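Local structure of coenzyme F420-dependent N(5),N(10)-methenyltetrahydromethanopterin reductase-related protein (Desulfurobacterium thermolithotrophum DSM 11699, 6HUZ) at the interface of chains A and B. The protein is a bacterial paralog of [Fe]-hydrogenase that binds the iron-guanylylpyridinol cofactor and uses tetrahydrofolate derivatives as substrates. Numbering follows the deposited sequence. Chains: chain A/B, Coenzyme F420-dependent N(5),N(10)-methenyltetrahydromethanopterin reductase-related protein.

The interface of chains A and B. Residues chain A 244, 248, 251-252, 314, 318; chain B 244, 320-321.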
loop_
_atom_site.group_PDB
_atom_site.type_symbol
_atom_site.label_atom_id
_atom_site.label_comp_id
_atom_site.label_asym_id
_atom_site.label_seq_id
_atom_site.Cartn_x
_atom_site.Cartn_y
_atom_site.Cartn_z
ATOM N N GLN A 244 1.040 -2.463 3.155
ATOM C CA GLN A 244 1.129 -1.961 4.537
ATOM C C GLN A 244 2.587 -1.547 4.783
ATOM O O GLN A 244 2.839 -0.503 5.352
ATOM C CB GLN A 244 0.772 -3.073 5.533
ATOM C CG GLN A 244 0.736 -2.672 7.004
ATOM C CD GLN A 244 -0.203 -1.527 7.290
ATOM O OE1 GLN A 244 -1.415 -1.703 7.479
ATOM N NE2 GLN A 244 0.333 -0.326 7.326
ATOM N N SER A 248 3.731 2.170 5.759
ATOM C CA SER A 248 4.354 2.392 7.072
ATOM C C SER A 248 5.706 3.100 6.939
ATOM O O SER A 248 6.036 3.992 7.735
ATOM C CB SER A 248 4.584 1.057 7.810
ATOM O OG SER A 248 3.320 0.445 8.063
ATOM N N THR A 251 5.121 6.784 5.881
ATOM C CA THR A 251 4.587 7.535 7.035
ATOM C C THR A 251 5.606 7.821 8.096
ATOM O O THR A 251 5.695 8.932 8.631
ATOM C CB THR A 251 3.433 6.755 7.693
ATOM O OG1 THR A 251 2.369 6.696 6.768
ATOM C CG2 THR A 251 2.932 7.388 9.020
ATOM N N LYS A 252 6.354 6.814 8.461
ATOM C CA LYS A 252 7.315 6.995 9.512
ATOM C C LYS A 252 8.635 7.602 9.069
ATOM O O LYS A 252 9.189 8.441 9.784
ATOM C CB LYS A 252 7.590 5.609 10.127
ATOM C CG LYS A 252 8.587 5.570 11.257
ATOM C CD LYS A 252 8.019 6.078 12.541
ATOM C CE LYS A 252 8.836 5.586 13.713
ATOM N NZ LYS A 252 8.194 5.973 14.992
ATOM N N THR A 314 10.172 0.119 14.418
ATOM C CA THR A 314 8.733 0.036 14.230
ATOM C C THR A 314 8.384 -1.267 13.553
ATOM O O THR A 314 9.263 -1.977 13.045
ATOM C CB THR A 314 8.164 1.223 13.433
ATOM O OG1 THR A 314 6.731 1.199 13.562
ATOM C CG2 THR A 314 8.551 1.183 11.955
ATOM N N ALA A 318 2.559 -4.257 10.564
ATOM C CA ALA A 318 1.409 -4.410 11.451
ATOM C C ALA A 318 0.101 -3.995 10.719
ATOM O O ALA A 318 -0.014 -2.862 10.241
ATOM C CB ALA A 318 1.608 -3.592 12.724
ATOM N N GLN B 244 -2.087 2.534 2.516
ATOM C CA GLN B 244 -2.665 2.066 3.787
ATOM C C GLN B 244 -4.116 1.651 3.506
ATOM O O GLN B 244 -4.560 0.620 3.973
ATOM C CB GLN B 244 -2.682 3.203 4.817
ATOM C CG GLN B 244 -3.175 2.838 6.213
ATOM C CD GLN B 244 -2.405 1.703 6.843
ATOM O OE1 GLN B 244 -1.340 1.890 7.448
ATOM N NE2 GLN B 244 -2.924 0.502 6.715
ATOM N N SER B 320 -0.654 2.651 10.427
ATOM C CA SER B 320 -0.082 1.619 11.302
ATOM C C SER B 320 1.023 2.098 12.232
ATOM O O SER B 320 0.910 1.895 13.438
ATOM C CB SER B 320 0.424 0.431 10.493
ATOM O OG SER B 320 -0.657 -0.415 10.148
ATOM N N PRO B 321 2.117 2.727 11.750
ATOM C CA PRO B 321 3.181 3.154 12.693
ATOM C C PRO B 321 2.704 4.040 13.843
ATOM O O PRO B 321 3.267 3.928 14.945
ATOM C CB PRO B 321 4.242 3.817 11.798
ATOM C CG PRO B 321 3.608 4.020 10.500
ATOM C CD PRO B 321 2.474 3.048 10.355
HETATM O O HOH W 1 0.680 4.347 7.143
HETATM O O HOH W 2 5.963 3.162 14.939
#
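B:Pro321, in the first turn of helix 320-331, sets its ring against one side of A:Ser248 and A:Thr251 on helix 232-262 of the partner, in the two-fold dimer interface of this [Fe]-hydrogenase-family protein. Along the ring, CD lies 3.6 Å from the hydroxyl OG of A:Ser248, CG meets the methyl CG2 of A:Thr251 at 3.7 Å, and CB faces the hydroxyl OG1 of A:Thr314 and the CB of A:Lys252. In A:Thr251 the methyl CG2 stands anti to the backbone N, where it meets the ring, and OG1 points to a water shared with OE1 of B:Gln244. A second water joins OG1 of A:Thr314 to the carbonyl O of B:Pro321.

Beside the proline, A:Gln244 and B:Gln244 pair their amides about the two-fold axis, each NE2 giving a hydrogen bond of 2.8 Å to the other's OE1. The bonds are nearly straight (167° at H), although the amide planes are turned 43° apart. With CG anti to the backbone N (chi1 -176°) and a bend at chi2, A:Gln244 also brings NE2 to OG of A:Ser248 (3.2 Å), which in turn donates to the A:Gln244 carbonyl O. B:Gln244 OE1 takes A:Gln244 NE2 from one side of the amide and the backbone N of B:Ser320 from the other, which should restrict rotation of the B:Gln244 amide. The B:Ser320 hydroxyl OG donates to the carbonyl O of A:Ala318 at 2.5 Å while lying over the face of the A:Gln244 amide, 3.1 Å from its CD.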